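Long-range contacts in oxidoreductase, iron/ascorbate family (Shewanella oneidensis, PDB 3ON7), which probably acts as an iron(II)- and 2-oxoglutarate-dependent oxygenase that forms ethylene and oxidises L-arginine: residues 120-125 / 139-144; 135-140 / 256-261; 148-153 / 250-255. One frame throughout, in Å; residues are numbered along the deposited sequence.

Interaction 1 (120-125 / 139-144); sequences LLEWIE and PLPEMI
Glu125 sets its CG anti to the backbone N (chi1 -166°), and the extended chain beyond carries the carboxylate across to the backbone of Pro139 and Leu140; Leu121, whose CG stands anti to its own carbonyl carbon, sends CD1 toward Ile144. The carboxylate makes the polar link of the pair: Leu140 N donates to Glu125 OE1 at 3.0 Å, meeting the oxygen on its syn side but 33° out of the carboxylate plane. The same oxygen also lies 3.5 Å from Pro139 CA. This N-H lies at about the start of the short, weakly bonded helix 140-144, whose end would probably favour the negative charge. The long helix 103-126, which lies along the main sheet of the double-stranded beta-helix (jelly-roll) fold of the 2-oxoglutarate oxygenases, receives the short helix 140-144 against its last turns, the two segment axes running roughly antiparallel at 147° and 9.0 Å apart. Apolar contacts fill the space between them. Leu121 and Leu140 cross at about a right angle, CB to CB at 4.0 Å. Leu140 CD1 then reaches Ile124 CG2 at 3.7 Å, again nearly perpendicular, and rests close to the carbonyl O of Leu121. Farther along, Leu121 CD1 and Ile144 CD1 meet tip to tip at 3.8 Å, while both side chains also touch Leu179. On the solvent side the Pro141 ring crosses the aliphatic part of Glu122, its CG 3.7 Å from Glu122 CG.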
loop_
_atom_site.group_PDB
_atom_site.type_symbol
_atom_site.label_atom_id
_atom_site.label_comp_id
_atom_site.label_asym_id
_atom_site.label_seq_id
_atom_site.Cartn_x
_atom_site.Cartn_y
_atom_site.Cartn_z
ATOM N N LEU B 120 -14.364 -17.182 24.853
ATOM C CA LEU B 120 -15.266 -16.041 25.014
ATOM C C LEU B 120 -16.187 -15.866 23.795
ATOM O O LEU B 120 -17.371 -15.524 23.935
ATOM C CB LEU B 120 -14.470 -14.753 25.253
ATOM C CG LEU B 120 -13.619 -14.679 26.535
ATOM C CD1 LEU B 120 -12.943 -13.304 26.615
ATOM C CD2 LEU B 120 -14.454 -14.976 27.808
ATOM N N LEU B 121 -15.648 -16.080 22.597
ATOM C CA LEU B 121 -16.496 -16.044 21.405
ATOM C C LEU B 121 -17.532 -17.183 21.425
ATOM O O LEU B 121 -18.654 -16.980 20.994
ATOM C CB LEU B 121 -15.668 -16.098 20.132
ATOM C CG LEU B 121 -14.858 -14.842 19.853
ATOM C CD1 LEU B 121 -13.667 -15.191 18.977
ATOM C CD2 LEU B 121 -15.722 -13.726 19.201
ATOM N N GLU B 122 -17.156 -18.369 21.913
ATOM C CA GLU B 122 -18.128 -19.445 22.108
ATOM C C GLU B 122 -19.247 -18.960 23.026
ATOM O O GLU B 122 -20.434 -19.193 22.751
ATOM C CB GLU B 122 -17.497 -20.694 22.739
ATOM C CG GLU B 122 -16.716 -21.576 21.799
ATOM C CD GLU B 122 -16.001 -22.725 22.518
ATOM O OE1 GLU B 122 -16.193 -22.905 23.743
ATOM O OE2 GLU B 122 -15.240 -23.449 21.845
ATOM N N TRP B 123 -18.862 -18.300 24.122
ATOM C CA TRP B 123 -19.834 -17.735 25.060
ATOM C C TRP B 123 -20.771 -16.765 24.362
ATOM O O TRP B 123 -21.981 -16.810 24.558
ATOM C CB TRP B 123 -19.145 -17.011 26.215
ATOM C CG TRP B 123 -18.490 -17.891 27.236
ATOM C CD1 TRP B 123 -18.372 -19.254 27.220
ATOM C CD2 TRP B 123 -17.813 -17.445 28.398
ATOM N NE1 TRP B 123 -17.682 -19.684 28.331
ATOM C CE2 TRP B 123 -17.315 -18.589 29.062
ATOM C CE3 TRP B 123 -17.591 -16.180 28.957
ATOM C CZ2 TRP B 123 -16.608 -18.506 30.264
ATOM C CZ3 TRP B 123 -16.878 -16.094 30.148
ATOM C CH2 TRP B 123 -16.401 -17.252 30.794
ATOM N N ILE B 124 -20.207 -15.899 23.533
ATOM C CA ILE B 124 -20.996 -14.900 22.814
ATOM C C ILE B 124 -22.010 -15.574 21.899
ATOM O O ILE B 124 -23.172 -15.161 21.838
ATOM C CB ILE B 124 -20.093 -13.931 22.032
ATOM C CG1 ILE B 124 -19.328 -13.014 23.008
ATOM C CG2 ILE B 124 -20.911 -13.101 21.055
ATOM C CD1 ILE B 124 -18.125 -12.317 22.367
ATOM N N GLU B 125 -21.584 -16.630 21.211
ATOM C CA GLU B 125 -22.478 -17.355 20.311
ATOM C C GLU B 125 -23.564 -18.069 21.107
ATOM O O GLU B 125 -24.746 -17.920 20.806
ATOM C CB GLU B 125 -21.702 -18.341 19.444
ATOM C CG GLU B 125 -22.529 -18.885 18.257
ATOM C CD GLU B 125 -21.692 -19.570 17.185
ATOM O OE1 GLU B 125 -20.460 -19.379 17.165
ATOM O OE2 GLU B 125 -22.281 -20.297 16.351
ATOM N N PRO B 139 -19.083 -20.420 12.622
ATOM C CA PRO B 139 -18.991 -20.186 14.067
ATOM C C PRO B 139 -17.946 -19.125 14.428
ATOM O O PRO B 139 -16.856 -19.117 13.862
ATOM C CB PRO B 139 -18.602 -21.559 14.620
ATOM C CG PRO B 139 -19.174 -22.525 13.639
ATOM C CD PRO B 139 -19.054 -21.858 12.294
ATOM N N LEU B 140 -18.283 -18.252 15.373
ATOM C CA LEU B 140 -17.426 -17.105 15.718
ATOM C C LEU B 140 -15.975 -17.519 15.993
ATOM O O LEU B 140 -15.050 -16.855 15.550
ATOM C CB LEU B 140 -17.992 -16.322 16.924
ATOM C CG LEU B 140 -19.376 -15.659 16.795
ATOM C CD1 LEU B 140 -19.699 -14.849 18.031
ATOM C CD2 LEU B 140 -19.449 -14.771 15.561
ATOM N N PRO B 141 -15.770 -18.624 16.720
ATOM C CA PRO B 141 -14.404 -19.027 17.011
ATOM C C PRO B 141 -13.581 -19.386 15.781
ATOM O O PRO B 141 -12.369 -19.209 15.797
ATOM C CB PRO B 141 -14.589 -20.261 17.881
ATOM C CG PRO B 141 -15.895 -20.073 18.517
ATOM C CD PRO B 141 -16.743 -19.435 17.472
ATOM N N GLU B 142 -14.245 -19.898 14.744
ATOM C CA GLU B 142 -13.590 -20.309 13.513
ATOM C C GLU B 142 -13.094 -19.119 12.722
ATOM O O GLU B 142 -12.171 -19.274 11.928
ATOM C CB GLU B 142 -14.524 -21.141 12.624
ATOM C CG GLU B 142 -14.530 -22.613 12.930
ATOM C CD GLU B 142 -15.458 -23.389 12.002
ATOM O OE1 GLU B 142 -15.439 -23.136 10.762
ATOM O OE2 GLU B 142 -16.206 -24.244 12.536
HETATM N N MSE B 143 -13.702 -17.945 12.948
HETATM C CA MSE B 143 -13.308 -16.701 12.271
HETATM C C MSE B 143 -11.891 -16.274 12.611
HETATM O O MSE B 143 -11.250 -15.631 11.798
HETATM C CB MSE B 143 -14.272 -15.539 12.618
HETATM C CG MSE B 143 -15.688 -15.727 12.112
HETATM SE SE MSE B 143 -16.879 -14.257 12.491
HETATM C CE MSE B 143 -18.413 -14.858 11.446
ATOM N N ILE B 144 -11.411 -16.612 13.813
ATOM C CA ILE B 144 -10.088 -16.166 14.281
ATOM C C ILE B 144 -9.046 -17.291 14.409
ATOM O O ILE B 144 -7.865 -17.033 14.699
ATOM C CB ILE B 144 -10.174 -15.437 15.648
ATOM C CG1 ILE B 144 -10.605 -16.374 16.780
ATOM C CG2 ILE B 144 -11.115 -14.232 15.577
ATOM C CD1 ILE B 144 -10.060 -15.917 18.164
#

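Interaction 2 (135-140 / 256-261); sequences KFSIPL and PSVVLS
Ser137 reaches over to Val259 and can be followed outward from its CB, which sits 3.4 Å from Val259 O and also near Val259 CB. With OG placed between the backbone N and the carbonyl carbon (chi1 61°), the hydroxyl comes to 2.7 Å from Val259 O and donates to it, in the carbonyl plane and on a lone pair, at a C=O...donor angle of 141°. OG also accepts a bond of 3.1 Å from water 2, which in turn takes a weak one from Val259 N. Val258 CG1 and CE of the selenomethionine Met143 lie near the hydroxyl. The contact ties two loops of the jelly-roll enzyme together: 135-140 leads from helix 130-133 into helix 140-144, whereas 256-261 leads from strand 245-252 to helix 266-277. Water 1 fills the angle between these loops, accepting from Ser137 N at 2.7 Å and lying 2.8 Å from Val259 O, with Lys135 O also near. Val259 O is therefore approached by both the serine hydroxyl and a water. Beyond the polar core, Ile138 CD1 meets Val258 CG2 at a loose 4.2 Å. Val259 faces a neighbouring copy as well, packing on Val83 of the third subunit. Within 135-140 the chain folds back on itself, setting Leu140 CD2 3.6 Å above the centre of the Phe136 ring.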
loop_
_atom_site.group_PDB
_atom_site.type_symbol
_atom_site.label_atom_id
_atom_site.label_comp_id
_atom_site.label_asym_id
_atom_site.label_seq_id
_atom_site.Cartn_x
_atom_site.Cartn_y
_atom_site.Cartn_z
ATOM N N LYS B 135 -27.162 -15.186 11.850
ATOM C CA LYS B 135 -26.449 -14.181 11.061
ATOM C C LYS B 135 -24.946 -14.469 10.914
ATOM O O LYS B 135 -24.311 -13.970 9.998
ATOM C CB LYS B 135 -26.673 -12.792 11.651
ATOM C CG LYS B 135 -28.109 -12.327 11.529
ATOM C CD LYS B 135 -28.255 -10.853 11.911
ATOM C CE LYS B 135 -29.724 -10.421 11.955
ATOM N NZ LYS B 135 -30.438 -10.770 10.697
ATOM N N PHE B 136 -24.390 -15.285 11.802
ATOM C CA PHE B 136 -22.977 -15.605 11.756
ATOM C C PHE B 136 -22.738 -16.647 10.679
ATOM O O PHE B 136 -23.323 -17.723 10.723
ATOM C CB PHE B 136 -22.502 -16.127 13.111
ATOM C CG PHE B 136 -22.823 -15.218 14.271
ATOM C CD1 PHE B 136 -22.862 -13.838 14.120
ATOM C CD2 PHE B 136 -23.048 -15.754 15.531
ATOM C CE1 PHE B 136 -23.143 -13.016 15.209
ATOM C CE2 PHE B 136 -23.330 -14.950 16.606
ATOM C CZ PHE B 136 -23.371 -13.575 16.449
ATOM N N SER B 137 -21.901 -16.324 9.701
ATOM C CA SER B 137 -21.716 -17.196 8.528
ATOM C C SER B 137 -20.976 -18.483 8.875
ATOM O O SER B 137 -21.201 -19.517 8.277
ATOM C CB SER B 137 -20.965 -16.453 7.426
ATOM O OG SER B 137 -19.672 -16.049 7.854
ATOM N N ILE B 138 -20.051 -18.404 9.822
ATOM C CA ILE B 138 -19.412 -19.594 10.352
ATOM C C ILE B 138 -19.351 -19.370 11.841
ATOM O O ILE B 138 -19.588 -18.259 12.288
ATOM C CB ILE B 138 -18.014 -19.846 9.728
ATOM C CG1 ILE B 138 -17.057 -18.682 9.988
ATOM C CG2 ILE B 138 -18.137 -20.073 8.224
ATOM C CD1 ILE B 138 -15.616 -18.951 9.501
ATOM N N PRO B 139 -19.083 -20.420 12.622
ATOM C CA PRO B 139 -18.991 -20.186 14.067
ATOM C C PRO B 139 -17.946 -19.125 14.428
ATOM O O PRO B 139 -16.856 -19.117 13.862
ATOM C CB PRO B 139 -18.602 -21.559 14.620
ATOM C CG PRO B 139 -19.174 -22.525 13.639
ATOM C CD PRO B 139 -19.054 -21.858 12.294
ATOM N N LEU B 140 -18.283 -18.252 15.373
ATOM C CA LEU B 140 -17.426 -17.105 15.718
ATOM C C LEU B 140 -15.975 -17.519 15.993
ATOM O O LEU B 140 -15.050 -16.855 15.550
ATOM C CB LEU B 140 -17.992 -16.322 16.924
ATOM C CG LEU B 140 -19.376 -15.659 16.795
ATOM C CD1 LEU B 140 -19.699 -14.849 18.031
ATOM C CD2 LEU B 140 -19.449 -14.771 15.561
ATOM N N PRO B 256 -9.824 -12.551 6.251
ATOM C CA PRO B 256 -10.326 -11.623 5.244
ATOM C C PRO B 256 -11.573 -12.100 4.503
ATOM O O PRO B 256 -12.506 -11.333 4.310
ATOM C CB PRO B 256 -9.146 -11.529 4.265
ATOM C CG PRO B 256 -7.977 -11.606 5.125
ATOM C CD PRO B 256 -8.356 -12.533 6.284
ATOM N N SER B 257 -11.567 -13.360 4.092
ATOM C CA SER B 257 -12.664 -13.930 3.322
ATOM C C SER B 257 -13.905 -14.285 4.133
ATOM O O SER B 257 -14.855 -14.811 3.564
ATOM C CB SER B 257 -12.185 -15.184 2.597
ATOM O OG SER B 257 -11.811 -16.180 3.527
ATOM N N VAL B 258 -13.923 -14.033 5.442
ATOM C CA VAL B 258 -15.123 -14.332 6.224
ATOM C C VAL B 258 -16.228 -13.391 5.816
ATOM O O VAL B 258 -16.017 -12.184 5.773
ATOM C CB VAL B 258 -14.910 -14.164 7.732
ATOM C CG1 VAL B 258 -16.260 -14.175 8.479
ATOM C CG2 VAL B 258 -14.014 -15.247 8.251
ATOM N N VAL B 259 -17.395 -13.945 5.499
ATOM C CA VAL B 259 -18.561 -13.134 5.198
ATOM C C VAL B 259 -19.117 -12.634 6.512
ATOM O O VAL B 259 -19.322 -13.425 7.423
ATOM C CB VAL B 259 -19.646 -13.946 4.455
ATOM C CG1 VAL B 259 -20.904 -13.112 4.272
ATOM C CG2 VAL B 259 -19.116 -14.438 3.111
ATOM N N LEU B 260 -19.326 -11.324 6.628
ATOM C CA LEU B 260 -19.835 -10.725 7.861
ATOM C C LEU B 260 -21.341 -10.539 7.816
ATOM O O LEU B 260 -22.006 -10.612 8.836
ATOM C CB LEU B 260 -19.184 -9.374 8.101
ATOM C CG LEU B 260 -17.691 -9.374 8.414
ATOM C CD1 LEU B 260 -17.128 -7.949 8.293
ATOM C CD2 LEU B 260 -17.415 -9.971 9.800
ATOM N N SER B 261 -21.855 -10.279 6.618
ATOM C CA SER B 261 -23.239 -9.931 6.398
ATOM C C SER B 261 -23.507 -10.034 4.897
ATOM O O SER B 261 -22.612 -10.423 4.124
ATOM C CB SER B 261 -23.523 -8.498 6.860
ATOM O OG SER B 261 -22.956 -7.545 5.952
HETATM O O HOH W 1 -21.161 -13.692 9.534
HETATM O O HOH W 2 -17.469 -17.278 6.008
#

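Interaction 3 (148-153 / 250-255); sequences HKTLLR and LFLHPH
Leu151 and Phe251 form a hydrogen-bonded antiparallel pair, joining strands 151-157 and 245-252 as neighbours in the main sheet of the double-stranded beta-helix. The backbone bonds come first: Leu151 N donates to Phe251 O at 3.0 Å, and Phe251 N to Leu151 O at 2.8 Å, the latter nearly along the C=O axis. Leu152 and Leu250 are the next, non-hydrogen-bonded pair. One residue before Leu151 a side chain supplies the acceptor: Thr150, its OG1 anti to the carbonyl carbon (chi1 -78°), accepts from His253 N at 3.0 Å, an almost straight bond of 166°. An alanine here would probably leave His253 N without its acceptor and open a gap beside Leu250 CD1, which now lies 3.8 Å from Thr150 CG2.

Among the apolar contacts, Leu250 CD1 touches Leu152 CB at 3.6 Å on the face covered by helix 103-126, where Ile106 and Ala113 pack against these leucines. Phe251 lies on the other face, with Leu151, and touches Asp176 of the probable iron site. Arg153 CD passes 4.0 Å from Phe251 CE2; the Arg153 guanidinium is turned 64° from the Phe251 ring and forms a salt bridge with Glu272 of the third subunit. Lys149 crosses His253 obliquely, CB to CB at 3.7 Å, while its ammonium group pairs with Glu64 of the second subunit.

A water closes the far end of the contact: water 3 accepts from His148 N and sits in the plane of the His255 ring, at its edge, 2.8 Å from His255 ND1.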
loop_
_atom_site.group_PDB
_atom_site.type_symbol
_atom_site.label_atom_id
_atom_site.label_comp_id
_atom_site.label_asym_id
_atom_site.label_seq_id
_atom_site.Cartn_x
_atom_site.Cartn_y
_atom_site.Cartn_z
ATOM N N HIS B 148 -4.297 -14.667 10.206
ATOM C CA HIS B 148 -3.077 -13.994 9.778
ATOM C C HIS B 148 -3.017 -12.549 10.274
ATOM O O HIS B 148 -1.935 -12.022 10.600
ATOM C CB HIS B 148 -3.055 -14.025 8.252
ATOM C CG HIS B 148 -1.841 -13.417 7.642
ATOM N ND1 HIS B 148 -1.914 -12.330 6.803
ATOM C CD2 HIS B 148 -0.530 -13.753 7.718
ATOM C CE1 HIS B 148 -0.697 -12.007 6.397
ATOM N NE2 HIS B 148 0.161 -12.854 6.936
ATOM N N LYS B 149 -4.184 -11.908 10.336
ATOM C CA LYS B 149 -4.250 -10.499 10.688
ATOM C C LYS B 149 -4.268 -10.225 12.187
ATOM O O LYS B 149 -4.067 -9.084 12.613
ATOM C CB LYS B 149 -5.460 -9.837 10.020
ATOM C CG LYS B 149 -5.273 -9.555 8.528
ATOM C CD LYS B 149 -4.926 -8.087 8.253
ATOM C CE LYS B 149 -6.133 -7.164 8.483
ATOM N NZ LYS B 149 -5.824 -5.740 8.133
ATOM N N THR B 150 -4.516 -11.227 13.009
ATOM C CA THR B 150 -4.626 -10.956 14.443
ATOM C C THR B 150 -3.296 -10.374 14.905
ATOM O O THR B 150 -2.239 -10.910 14.559
ATOM C CB THR B 150 -5.036 -12.197 15.260
ATOM O OG1 THR B 150 -6.442 -12.387 15.103
ATOM C CG2 THR B 150 -4.711 -12.030 16.784
ATOM N N LEU B 151 -3.386 -9.265 15.637
ATOM C CA LEU B 151 -2.231 -8.445 16.018
ATOM C C LEU B 151 -2.111 -8.276 17.526
ATOM O O LEU B 151 -3.063 -7.888 18.175
ATOM C CB LEU B 151 -2.364 -7.052 15.374
ATOM C CG LEU B 151 -1.553 -5.887 15.928
ATOM C CD1 LEU B 151 -0.090 -6.138 15.670
ATOM C CD2 LEU B 151 -2.013 -4.567 15.278
ATOM N N LEU B 152 -0.937 -8.561 18.071
ATOM C CA LEU B 152 -0.612 -8.251 19.469
ATOM C C LEU B 152 0.315 -7.035 19.426
ATOM O O LEU B 152 1.404 -7.103 18.894
ATOM C CB LEU B 152 0.032 -9.464 20.149
ATOM C CG LEU B 152 0.544 -9.330 21.578
ATOM C CD1 LEU B 152 -0.483 -8.707 22.489
ATOM C CD2 LEU B 152 0.989 -10.697 22.098
ATOM N N ARG B 153 -0.188 -5.915 19.917
ATOM C CA ARG B 153 0.417 -4.605 19.834
ATOM C C ARG B 153 0.926 -4.331 21.251
ATOM O O ARG B 153 0.158 -4.368 22.208
ATOM C CB ARG B 153 -0.693 -3.634 19.407
ATOM C CG ARG B 153 -0.334 -2.197 19.167
ATOM C CD ARG B 153 -1.452 -1.407 18.400
ATOM N NE ARG B 153 -0.833 -0.317 17.643
ATOM C CZ ARG B 153 -1.034 0.992 17.809
ATOM N NH1 ARG B 153 -1.914 1.488 18.674
ATOM N NH2 ARG B 153 -0.350 1.831 17.054
ATOM N N LEU B 250 -4.601 -7.161 22.484
ATOM C CA LEU B 250 -4.564 -8.155 21.402
ATOM C C LEU B 250 -5.811 -7.942 20.539
ATOM O O LEU B 250 -6.924 -8.065 21.032
ATOM C CB LEU B 250 -4.563 -9.578 21.944
ATOM C CG LEU B 250 -4.653 -10.692 20.880
ATOM C CD1 LEU B 250 -3.334 -10.728 20.051
ATOM C CD2 LEU B 250 -4.971 -12.024 21.464
ATOM N N PHE B 251 -5.610 -7.611 19.263
ATOM C CA PHE B 251 -6.715 -7.341 18.329
ATOM C C PHE B 251 -7.027 -8.585 17.505
ATOM O O PHE B 251 -6.248 -8.971 16.623
ATOM C CB PHE B 251 -6.359 -6.152 17.452
ATOM C CG PHE B 251 -6.151 -4.874 18.241
ATOM C CD1 PHE B 251 -7.224 -4.033 18.535
ATOM C CD2 PHE B 251 -4.901 -4.547 18.735
ATOM C CE1 PHE B 251 -7.048 -2.891 19.293
ATOM C CE2 PHE B 251 -4.711 -3.392 19.468
ATOM C CZ PHE B 251 -5.782 -2.565 19.761
ATOM N N LEU B 252 -8.144 -9.244 17.832
ATOM C CA LEU B 252 -8.531 -10.485 17.135
ATOM C C LEU B 252 -9.228 -10.040 15.850
ATOM O O LEU B 252 -10.207 -9.295 15.916
ATOM C CB LEU B 252 -9.465 -11.374 18.000
ATOM C CG LEU B 252 -8.928 -12.137 19.223
ATOM C CD1 LEU B 252 -7.762 -12.993 18.862
ATOM C CD2 LEU B 252 -8.548 -11.230 20.390
ATOM N N HIS B 253 -8.677 -10.424 14.697
ATOM C CA HIS B 253 -9.221 -10.057 13.401
ATOM C C HIS B 253 -9.707 -11.334 12.715
ATOM O O HIS B 253 -9.021 -12.342 12.750
ATOM C CB HIS B 253 -8.158 -9.436 12.487
ATOM C CG HIS B 253 -7.789 -8.018 12.814
ATOM N ND1 HIS B 253 -8.180 -6.949 12.033
ATOM C CD2 HIS B 253 -7.015 -7.502 13.797
ATOM C CE1 HIS B 253 -7.678 -5.835 12.534
ATOM N NE2 HIS B 253 -6.968 -6.142 13.605
ATOM N N PRO B 254 -10.864 -11.274 12.039
ATOM C CA PRO B 254 -11.333 -12.446 11.315
ATOM C C PRO B 254 -10.509 -12.699 10.057
ATOM O O PRO B 254 -9.786 -11.821 9.637
ATOM C CB PRO B 254 -12.765 -12.064 10.958
ATOM C CG PRO B 254 -12.746 -10.616 10.876
ATOM C CD PRO B 254 -11.779 -10.145 11.901
ATOM N N HIS B 255 -10.622 -13.888 9.453
ATOM C CA HIS B 255 -9.977 -14.114 8.166
ATOM C C HIS B 255 -10.617 -13.134 7.170
ATOM O O HIS B 255 -11.818 -12.885 7.262
ATOM C CB HIS B 255 -10.167 -15.545 7.674
ATOM C CG HIS B 255 -9.752 -16.579 8.660
ATOM N ND1 HIS B 255 -8.474 -16.644 9.172
ATOM C CD2 HIS B 255 -10.448 -17.579 9.250
ATOM C CE1 HIS B 255 -8.396 -17.653 10.018
ATOM N NE2 HIS B 255 -9.581 -18.235 10.089
HETATM O O HOH W 3 -6.222 -15.303 8.139
#

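Interactions 1 and 2 share Pro139 and Leu140 and lie about 10 Å apart, centre to centre; Met143 bridges them, its CE 3.7 Å from Val258 CG1. Interaction 3 is about 14 Å from interaction 1, centre to centre, yet touches it directly: Met143 O and His255 N, 3.0 Å apart, probably hydrogen-bond, and Ile144 CD1 packs on Leu252 CD1 at 3.8 Å. Interactions 2 and 3 adjoin in sequence where His255 passes into Pro256. Interaction 3 borders the probable, metal-free iron site of His174, Asp176 and His231, through Phe251. Both interactions 2 and 3 also meet neighbouring subunits.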